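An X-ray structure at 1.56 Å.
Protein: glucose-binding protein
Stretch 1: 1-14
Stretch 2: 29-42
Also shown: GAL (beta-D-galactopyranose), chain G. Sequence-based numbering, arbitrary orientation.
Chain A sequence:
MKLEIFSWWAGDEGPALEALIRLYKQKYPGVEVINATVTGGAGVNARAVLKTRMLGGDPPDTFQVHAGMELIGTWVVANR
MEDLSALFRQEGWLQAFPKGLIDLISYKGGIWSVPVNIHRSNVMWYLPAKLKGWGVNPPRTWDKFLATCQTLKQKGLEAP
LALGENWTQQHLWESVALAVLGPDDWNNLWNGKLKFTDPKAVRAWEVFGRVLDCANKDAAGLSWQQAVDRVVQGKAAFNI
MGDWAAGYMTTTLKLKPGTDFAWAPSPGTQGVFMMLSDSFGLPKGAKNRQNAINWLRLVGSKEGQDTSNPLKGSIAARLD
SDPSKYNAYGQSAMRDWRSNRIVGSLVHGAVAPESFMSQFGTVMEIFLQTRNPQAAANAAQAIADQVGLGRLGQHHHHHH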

# COMPACT_ATOMS: atom_id res chain seq x y z
N MET A 1 -3.22 -15.03 29.89
CA MET A 1 -3.61 -13.82 29.13
C MET A 1 -2.69 -13.66 27.93
O MET A 1 -1.47 -13.47 28.08
N LYS A 2 -3.27 -13.77 26.74
CA LYS A 2 -2.52 -13.71 25.50
C LYS A 2 -3.23 -12.86 24.45
O LYS A 2 -4.44 -12.61 24.52
N LEU A 3 -2.44 -12.40 23.48
CA LEU A 3 -2.96 -11.71 22.31
C LEU A 3 -2.02 -12.01 21.15
O LEU A 3 -0.85 -11.70 21.22
N GLU A 4 -2.57 -12.60 20.09
CA GLU A 4 -1.80 -12.98 18.91
C GLU A 4 -2.17 -12.03 17.76
O GLU A 4 -3.29 -12.06 17.26
N ILE A 5 -1.20 -11.22 17.36
CA ILE A 5 -1.37 -10.20 16.33
C ILE A 5 -0.66 -10.69 15.08
O ILE A 5 0.55 -10.90 15.11
N PHE A 6 -1.41 -10.82 13.99
CA PHE A 6 -0.92 -11.36 12.73
C PHE A 6 -0.72 -10.19 11.75
O PHE A 6 -1.60 -9.36 11.56
N SER A 7 0.46 -10.11 11.13
CA SER A 7 0.76 -9.02 10.20
C SER A 7 1.95 -9.43 9.33
O SER A 7 2.52 -10.52 9.50
N TRP A 8 2.31 -8.54 8.42
CA TRP A 8 3.57 -8.71 7.67
C TRP A 8 4.61 -7.66 8.01
O TRP A 8 5.54 -7.40 7.22
N TRP A 9 4.50 -7.09 9.21
CA TRP A 9 5.40 -6.04 9.58
C TRP A 9 6.66 -6.59 10.27
O TRP A 9 6.97 -6.30 11.41
N ALA A 10 7.39 -7.40 9.51
CA ALA A 10 8.61 -8.03 9.98
C ALA A 10 9.82 -7.15 9.72
O ALA A 10 9.80 -6.24 8.87
N GLY A 11 10.91 -7.44 10.43
CA GLY A 11 12.16 -6.80 10.18
C GLY A 11 12.05 -5.31 10.33
O GLY A 11 11.48 -4.81 11.33
N ASP A 12 12.53 -4.58 9.32
CA ASP A 12 12.59 -3.15 9.42
C ASP A 12 11.22 -2.51 9.19
O ASP A 12 11.10 -1.30 9.29
N GLU A 13 10.21 -3.32 8.86
CA GLU A 13 8.83 -2.80 8.86
C GLU A 13 8.21 -2.77 10.24
O GLU A 13 7.11 -2.19 10.41
N GLY A 14 8.86 -3.39 11.22
CA GLY A 14 8.29 -3.57 12.55
C GLY A 14 8.26 -2.40 13.54
O GLY A 14 7.48 -2.47 14.49
N PRO A 29 -0.77 -4.90 31.35
CA PRO A 29 0.42 -5.65 31.75
C PRO A 29 0.21 -7.16 31.89
O PRO A 29 1.17 -7.93 31.79
N GLY A 30 -1.02 -7.58 32.09
CA GLY A 30 -1.32 -9.01 32.13
C GLY A 30 -1.06 -9.80 30.85
O GLY A 30 -0.78 -11.00 30.90
N VAL A 31 -1.14 -9.13 29.70
CA VAL A 31 -1.22 -9.84 28.41
C VAL A 31 0.15 -10.13 27.81
O VAL A 31 0.97 -9.23 27.66
N GLU A 32 0.40 -11.40 27.46
CA GLU A 32 1.56 -11.77 26.67
C GLU A 32 1.18 -11.62 25.19
O GLU A 32 0.26 -12.27 24.70
N VAL A 33 1.90 -10.74 24.51
CA VAL A 33 1.61 -10.41 23.11
C VAL A 33 2.51 -11.21 22.18
O VAL A 33 3.75 -11.11 22.26
N ILE A 34 1.87 -12.01 21.33
CA ILE A 34 2.55 -12.81 20.32
C ILE A 34 2.54 -11.99 19.02
O ILE A 34 1.50 -11.74 18.46
N ASN A 35 3.73 -11.56 18.61
CA ASN A 35 3.91 -10.78 17.40
C ASN A 35 4.13 -11.76 16.26
O ASN A 35 5.25 -12.16 15.97
N ALA A 36 3.03 -12.16 15.62
CA ALA A 36 3.03 -13.23 14.61
C ALA A 36 3.17 -12.63 13.21
O ALA A 36 2.19 -12.51 12.49
N THR A 37 4.39 -12.26 12.85
CA THR A 37 4.67 -11.73 11.52
C THR A 37 4.95 -12.84 10.50
O THR A 37 5.60 -13.85 10.81
N VAL A 38 4.42 -12.65 9.30
CA VAL A 38 4.75 -13.49 8.15
C VAL A 38 5.54 -12.61 7.21
O VAL A 38 5.02 -11.65 6.67
N THR A 39 6.82 -12.93 7.04
CA THR A 39 7.72 -12.05 6.32
C THR A 39 7.42 -12.07 4.82
O THR A 39 7.28 -13.15 4.20
N GLY A 40 7.29 -10.88 4.24
CA GLY A 40 7.05 -10.73 2.80
C GLY A 40 6.36 -9.42 2.49
O GLY A 40 5.28 -9.12 3.01
N GLY A 41 6.98 -8.63 1.63
CA GLY A 41 6.44 -7.34 1.22
C GLY A 41 5.03 -7.44 0.71
O GLY A 41 4.66 -8.41 0.03
N ALA A 42 4.22 -6.43 1.04
CA ALA A 42 2.85 -6.29 0.53
C ALA A 42 1.91 -7.43 0.88
O ALA A 42 0.82 -7.56 0.29

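Two parallel strands, 2-7 and 32-37, pair edge to edge through their backbones, while side chains pack along both faces of the sheet and the segments that follow converge on a bound galactose. The ladder sets the register. It runs from E32 N to M1 O (2.9 Å) as far as V38 N to S7 O (2.9 Å), with seven hydrogen bonds in all. Paired residues therefore send their side chains to the same face.

One face carries L3, I5 and S7 beside V33, N35 and T37. L3 is t at chi1, and its CB lies 3.7 Å from V31 CG1. I5 is m, then t; its CD1 meets V33 CG1 at 3.7 Å. V31 and V33 are both t. Farther along, S7 is p and its OG sits 3.6 Å from T37 CG2. S7 OG also accepts from W9 N at 3.1 Å, which ties the strand end to the loop.

N35, t at chi1, reaches stretch 1 through water. Water 1 donates to N35 OD1 (2.7 Å) and I5 O (2.9 Å), and accepts from S7 OG (2.7 Å). Water 3 accepts from N35 ND2 (3.1 Å) and donates to W9 O (2.8 Å).

The other face carries K2, E4 and F6 beside E32, I34 and A36. I34 is m at chi1, and its CD1 comes 4.1 Å from K2 CB. E4 is extended, t and t. E4 CG packs 4.2 Å from I34 CG2 and 4.1 Å from A36 CB, while its carboxylate is hydrogen-bonded elsewhere in the structure. F6 is t, and its ring reaches along the sheet to V38, with CZ 3.5 Å from V38 CG2.

Beyond the strands, A10 points toward stretch 2. A10 CB lies 4.0 Å from T37 CB and 3.6 Å from T39 OG1. W8 is p, and its CB is 3.3 Å from V38 O. A42 C lies over one face of the W8 ring. Water 2 donates to W8 O (2.7 Å) and accepts from G40 N (2.8 Å).

Both stretches hold the galactose. W8 NE1 donates to GAL O5 at 3.3 Å. W9 is m; its NE1 donates to GAL O3 at 3.0 Å, with a weak bond to GAL O4 at 3.2 Å. E13, also m, accepts from GAL O6 at OE1 (2.7 Å) and from GAL O4 at OE2 (2.8 Å). From stretch 2, A42 N donates to GAL O6 at 2.9 Å, so this hydroxyl bridges the two stretches.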

# COMPACT_ATOMS: atom_id res chain seq x y z
CB MET A 1 -3.54 -12.58 30.01
CG MET A 1 -4.70 -12.44 30.95
SD MET A 1 -5.98 -11.36 30.28
CE MET A 1 -6.92 -12.55 29.37
CB LYS A 2 -2.30 -15.11 24.95
CG LYS A 2 -1.48 -15.99 25.87
CD LYS A 2 -1.31 -17.37 25.33
CE LYS A 2 -0.52 -18.25 26.32
NZ LYS A 2 -1.43 -18.80 27.39
CB LEU A 3 -3.04 -10.22 22.52
CG LEU A 3 -3.42 -9.43 21.25
CD1 LEU A 3 -4.87 -9.64 20.86
CD2 LEU A 3 -3.11 -7.95 21.45
CB GLU A 4 -2.07 -14.42 18.52
CG GLU A 4 -1.23 -14.86 17.34
CD GLU A 4 -1.55 -16.25 16.88
OE1 GLU A 4 -2.73 -16.66 16.96
OE2 GLU A 4 -0.62 -16.94 16.39
CB ILE A 5 -0.73 -8.88 16.72
CG1 ILE A 5 -1.36 -8.31 18.02
CG2 ILE A 5 -0.89 -7.86 15.61
CD1 ILE A 5 -0.55 -7.22 18.63
CB PHE A 6 -1.91 -12.39 12.22
CG PHE A 6 -1.47 -13.17 10.99
CD1 PHE A 6 -1.06 -14.49 11.11
CD2 PHE A 6 -1.54 -12.60 9.73
CE1 PHE A 6 -0.67 -15.23 9.98
CE2 PHE A 6 -1.17 -13.36 8.59
CZ PHE A 6 -0.74 -14.66 8.74
CB SER A 7 1.12 -7.73 10.96
OG SER A 7 2.46 -7.73 11.45
CB TRP A 8 3.30 -8.84 6.17
CG TRP A 8 2.71 -7.72 5.43
CD1 TRP A 8 3.35 -6.71 4.77
CD2 TRP A 8 1.31 -7.55 5.12
NE1 TRP A 8 2.45 -5.90 4.10
CE2 TRP A 8 1.19 -6.41 4.29
CE3 TRP A 8 0.16 -8.26 5.48
CZ2 TRP A 8 -0.05 -5.96 3.82
CZ3 TRP A 8 -1.05 -7.81 5.02
CH2 TRP A 8 -1.15 -6.68 4.20
CB TRP A 9 4.65 -5.00 10.42
CG TRP A 9 3.69 -4.21 9.61
CD1 TRP A 9 3.79 -3.83 8.29
CD2 TRP A 9 2.44 -3.67 10.08
NE1 TRP A 9 2.68 -3.10 7.92
CE2 TRP A 9 1.85 -2.99 9.00
CE3 TRP A 9 1.79 -3.71 11.31
CZ2 TRP A 9 0.63 -2.33 9.12
CZ3 TRP A 9 0.55 -3.08 11.42
CH2 TRP A 9 0.00 -2.38 10.35
CB ALA A 10 8.77 -9.35 9.27
CB ASP A 12 13.66 -2.53 8.50
CG ASP A 12 13.44 -2.82 7.03
OD1 ASP A 12 12.29 -2.69 6.53
OD2 ASP A 12 14.46 -3.17 6.35
CB GLU A 13 7.96 -3.61 7.90
CG GLU A 13 8.43 -3.53 6.43
CD GLU A 13 7.29 -3.61 5.44
OE1 GLU A 13 7.38 -4.39 4.45
OE2 GLU A 13 6.31 -2.85 5.63
CB PRO A 29 0.82 -5.01 33.10
CG PRO A 29 -0.38 -4.28 33.56
CD PRO A 29 -1.14 -3.87 32.33
CB VAL A 31 -2.04 -9.04 27.37
CG1 VAL A 31 -2.23 -9.86 26.10
CG2 VAL A 31 -3.38 -8.61 27.93
CB GLU A 32 2.00 -13.21 26.94
CG GLU A 32 3.10 -13.74 25.99
CD GLU A 32 4.53 -13.56 26.52
OE1 GLU A 32 4.78 -13.94 27.70
OE2 GLU A 32 5.39 -13.05 25.76
CB VAL A 33 1.80 -8.92 22.85
CG1 VAL A 33 1.47 -8.58 21.39
CG2 VAL A 33 0.93 -8.09 23.80
CB ILE A 34 1.89 -14.19 20.12
CG1 ILE A 34 1.93 -14.99 21.42
CG2 ILE A 34 2.62 -14.99 19.06
CD1 ILE A 34 0.69 -14.95 22.19
CB ASN A 35 5.07 -9.81 17.56
CG ASN A 35 5.21 -8.87 16.36
OD1 ASN A 35 4.44 -8.96 15.40
ND2 ASN A 35 6.17 -7.96 16.42
CB ALA A 36 1.76 -14.03 14.72
CB THR A 37 5.86 -10.79 11.53
OG1 THR A 37 6.96 -11.45 12.19
CG2 THR A 37 5.51 -9.49 12.26
CB VAL A 38 3.51 -14.07 7.44
CG1 VAL A 38 3.91 -14.85 6.20
CG2 VAL A 38 2.73 -14.94 8.39
CB THR A 39 9.18 -12.49 6.52
OG1 THR A 39 9.45 -12.64 7.92
CG2 THR A 39 10.15 -11.48 5.86
CB ALA A 42 2.84 -6.04 -1.00
C1 GAL G . 1.47 -2.75 2.06
C2 GAL G . 1.07 -2.45 3.51
C3 GAL G . 2.08 -1.56 4.21
C4 GAL G . 3.50 -2.13 4.07
C5 GAL G . 3.75 -2.48 2.58
C6 GAL G . 5.13 -3.08 2.28
O1 GAL G . 0.57 -3.62 1.44
O2 GAL G . -0.25 -1.87 3.52
O3 GAL G . 1.76 -1.45 5.59
O4 GAL G . 3.60 -3.24 4.91
O5 GAL G . 2.77 -3.36 2.08
O6 GAL G . 5.22 -4.38 2.78
O HOH W 1 2.35 -9.14 13.72
O HOH W 2 7.55 -8.51 5.72
O HOH W 3 7.81 -6.93 14.00